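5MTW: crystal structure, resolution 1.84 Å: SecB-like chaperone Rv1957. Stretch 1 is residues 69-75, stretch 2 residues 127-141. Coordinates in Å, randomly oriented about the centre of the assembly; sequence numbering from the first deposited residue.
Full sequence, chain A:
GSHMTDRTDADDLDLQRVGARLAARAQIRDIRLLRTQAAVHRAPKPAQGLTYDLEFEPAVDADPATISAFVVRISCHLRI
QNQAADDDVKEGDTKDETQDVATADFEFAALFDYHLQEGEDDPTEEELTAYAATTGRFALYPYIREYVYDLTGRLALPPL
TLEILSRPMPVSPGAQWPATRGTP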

# COMPACT_ATOMS: atom_id res chain seq x y z
N ALA A 69 -8.39 27.69 -2.49
CA ALA A 69 -7.91 26.31 -2.23
C ALA A 69 -6.92 26.40 -1.06
O ALA A 69 -6.22 27.40 -0.91
CB ALA A 69 -7.29 25.67 -3.46
N PHE A 70 -6.91 25.36 -0.22
CA PHE A 70 -5.88 25.23 0.80
C PHE A 70 -5.37 23.83 1.00
O PHE A 70 -6.04 22.84 0.71
CB PHE A 70 -6.35 25.80 2.12
CG PHE A 70 -7.58 25.17 2.68
CD1 PHE A 70 -8.81 25.53 2.23
CD2 PHE A 70 -7.49 24.21 3.68
CE1 PHE A 70 -9.99 24.95 2.75
CE2 PHE A 70 -8.65 23.65 4.22
CZ PHE A 70 -9.88 24.01 3.74
N VAL A 71 -4.20 23.77 1.60
CA VAL A 71 -3.57 22.47 1.86
C VAL A 71 -3.33 22.23 3.33
O VAL A 71 -2.72 23.06 4.00
CB VAL A 71 -2.19 22.42 1.16
CG1 VAL A 71 -1.47 21.07 1.45
CG2 VAL A 71 -2.39 22.57 -0.32
N VAL A 72 -3.81 21.11 3.84
CA VAL A 72 -3.51 20.65 5.21
C VAL A 72 -2.38 19.67 5.14
O VAL A 72 -2.43 18.67 4.35
CB VAL A 72 -4.73 19.98 5.89
CG1 VAL A 72 -4.34 19.48 7.30
CG2 VAL A 72 -5.83 21.01 5.96
N ARG A 73 -1.33 19.94 5.94
CA ARG A 73 -0.14 19.10 5.98
C ARG A 73 0.03 18.57 7.40
O ARG A 73 -0.17 19.31 8.40
CB ARG A 73 1.15 19.89 5.58
CG ARG A 73 1.28 20.33 4.17
CD ARG A 73 2.66 20.94 3.88
NE ARG A 73 2.69 22.33 4.30
CZ ARG A 73 3.42 22.83 5.31
NH1 ARG A 73 4.24 22.05 6.01
NH2 ARG A 73 3.30 24.13 5.60
N ILE A 74 0.37 17.30 7.50
CA ILE A 74 0.80 16.73 8.78
C ILE A 74 2.17 16.09 8.60
O ILE A 74 2.36 15.19 7.73
CB ILE A 74 -0.22 15.73 9.39
CG1 ILE A 74 -1.55 16.51 9.56
CG2 ILE A 74 0.30 15.18 10.72
CD1 ILE A 74 -2.71 15.66 9.93
N SER A 75 3.10 16.68 9.34
CA SER A 75 4.50 16.20 9.48
C SER A 75 4.57 15.18 10.63
O SER A 75 3.92 15.38 11.67
CB SER A 75 5.44 17.41 9.74
OG SER A 75 6.78 16.97 9.79
N GLU A 127 -9.97 30.19 11.26
CA GLU A 127 -10.91 29.27 10.67
C GLU A 127 -10.16 28.08 9.95
O GLU A 127 -10.48 26.94 10.15
CB GLU A 127 -11.84 30.01 9.70
CG GLU A 127 -12.79 31.04 10.33
CD GLU A 127 -13.88 31.55 9.36
OE1 GLU A 127 -13.60 31.93 8.21
OE2 GLU A 127 -15.06 31.59 9.74
N LEU A 128 -9.15 28.42 9.16
CA LEU A 128 -8.31 27.47 8.47
C LEU A 128 -7.62 26.54 9.46
O LEU A 128 -7.64 25.31 9.27
CB LEU A 128 -7.31 28.22 7.61
CG LEU A 128 -8.02 28.88 6.43
CD1 LEU A 128 -7.26 30.11 5.90
CD2 LEU A 128 -8.19 27.84 5.34
N THR A 129 -7.02 27.12 10.51
CA THR A 129 -6.31 26.36 11.59
C THR A 129 -7.27 25.41 12.31
O THR A 129 -6.98 24.26 12.44
CB THR A 129 -5.59 27.32 12.56
OG1 THR A 129 -4.51 27.93 11.85
CG2 THR A 129 -4.99 26.60 13.73
N ALA A 130 -8.46 25.86 12.66
CA ALA A 130 -9.39 24.98 13.38
C ALA A 130 -9.82 23.79 12.49
O ALA A 130 -9.99 22.64 12.96
CB ALA A 130 -10.61 25.76 13.83
N TYR A 131 -10.05 24.11 11.21
CA TYR A 131 -10.56 23.12 10.25
C TYR A 131 -9.51 22.07 10.03
O TYR A 131 -9.87 20.92 9.98
CB TYR A 131 -10.96 23.73 8.92
CG TYR A 131 -11.56 22.75 7.89
CD1 TYR A 131 -12.90 22.35 7.96
CD2 TYR A 131 -10.78 22.21 6.89
CE1 TYR A 131 -13.45 21.49 7.02
CE2 TYR A 131 -11.29 21.33 5.95
CZ TYR A 131 -12.63 20.98 5.99
OH TYR A 131 -13.13 20.11 5.05
N ALA A 132 -8.24 22.49 9.93
CA ALA A 132 -7.06 21.64 9.75
C ALA A 132 -6.87 20.73 10.93
O ALA A 132 -6.55 19.54 10.78
CB ALA A 132 -5.77 22.44 9.54
N ALA A 133 -7.08 21.32 12.11
CA ALA A 133 -6.94 20.58 13.37
C ALA A 133 -8.00 19.53 13.59
O ALA A 133 -7.85 18.66 14.44
CB ALA A 133 -6.93 21.57 14.55
N THR A 134 -9.12 19.65 12.92
CA THR A 134 -10.20 18.72 13.10
C THR A 134 -10.41 17.86 11.85
O THR A 134 -9.87 16.77 11.78
CB THR A 134 -11.48 19.48 13.47
OG1 THR A 134 -11.77 20.43 12.46
CG2 THR A 134 -11.29 20.26 14.84
N THR A 135 -11.15 18.36 10.87
CA THR A 135 -11.47 17.58 9.68
C THR A 135 -10.17 17.22 8.97
O THR A 135 -10.00 16.10 8.59
CB THR A 135 -12.41 18.33 8.74
OG1 THR A 135 -13.66 18.62 9.42
CG2 THR A 135 -12.67 17.52 7.52
N GLY A 136 -9.27 18.19 8.82
CA GLY A 136 -7.99 17.94 8.15
C GLY A 136 -7.19 16.80 8.72
O GLY A 136 -6.81 15.85 8.02
N ARG A 137 -6.96 16.87 10.01
CA ARG A 137 -6.21 15.89 10.77
C ARG A 137 -6.81 14.47 10.70
O ARG A 137 -6.11 13.43 10.55
CB ARG A 137 -6.21 16.34 12.26
N PHE A 138 -8.12 14.42 10.88
CA PHE A 138 -8.78 13.11 10.87
C PHE A 138 -8.99 12.50 9.46
O PHE A 138 -9.19 11.29 9.33
CB PHE A 138 -10.07 13.18 11.69
CG PHE A 138 -9.77 13.20 13.18
CD1 PHE A 138 -9.65 12.02 13.88
CD2 PHE A 138 -9.54 14.39 13.86
CE1 PHE A 138 -9.35 12.02 15.24
CE2 PHE A 138 -9.23 14.40 15.21
CZ PHE A 138 -9.14 13.21 15.90
N ALA A 139 -8.99 13.34 8.43
CA ALA A 139 -8.97 12.83 7.06
C ALA A 139 -7.62 12.14 6.70
O ALA A 139 -7.52 11.14 5.92
CB ALA A 139 -9.20 13.99 6.11
N LEU A 140 -6.58 12.75 7.21
CA LEU A 140 -5.21 12.37 6.88
C LEU A 140 -4.73 11.19 7.74
O LEU A 140 -3.92 10.40 7.31
CB LEU A 140 -4.24 13.54 7.07
CG LEU A 140 -4.18 14.56 5.90
CD1 LEU A 140 -3.37 15.81 6.28
CD2 LEU A 140 -3.57 13.81 4.72
N TYR A 141 -5.23 11.09 8.97
CA TYR A 141 -4.76 10.07 9.86
C TYR A 141 -4.77 8.66 9.28
O TYR A 141 -3.80 7.94 9.44
CB TYR A 141 -5.47 10.12 11.26
CG TYR A 141 -4.90 9.10 12.20
CD1 TYR A 141 -3.72 9.33 12.87
CD2 TYR A 141 -5.55 7.92 12.44
CE1 TYR A 141 -3.20 8.41 13.73
CE2 TYR A 141 -5.02 6.97 13.30
CZ TYR A 141 -3.84 7.22 13.95
OH TYR A 141 -3.30 6.42 14.88

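Strand 69-75 meets the helix through alternate residues: Phe-70, Val-72 and Ile-74 point toward it, and no hydrogen bond among the modelled atoms crosses between them. Shape does the work, with 401 Å² buried at a crossing angle of -66°.

The closest backbone approach in the register is at the middle, where Val-72 CA lies 5.8 Å from Ala-132 CA. Small residues line the helix here. Val-72 sets CG2 3.9 Å from Ala-132 CB and CG1 4.1 Å from Gly-136 CA, so both methyls rest in one shallow hollow between Ala-132 and Gly-136, each within reach of both. As the atoms stand there is no room for a side chain at Gly-136: an ideal CB would lie 2.9 Å from Val-72 CG1, a clash, and would also strike Ala-132 O inside the helix, where the wider pi-type turn spans 132-136.

At the ends the backbones stand farther apart and larger side chains fill the space. Leu-128 leaves its backbone sideways, yet its CD2 sits over one face of the Phe-70 ring, 3.8 Å from Phe-70 CG. Tyr-131 closes the ring's edge, its CD2 3.7 Å from Phe-70 CE2, with the two planes at 80°. At the other end, Ile-74 CD1 reaches Arg-137 CA at 3.6 Å and Leu-140 CD1 at 3.7 Å. That same leucine methyl lies 3.9 Å from Val-72 CG1, bridging both strand residues.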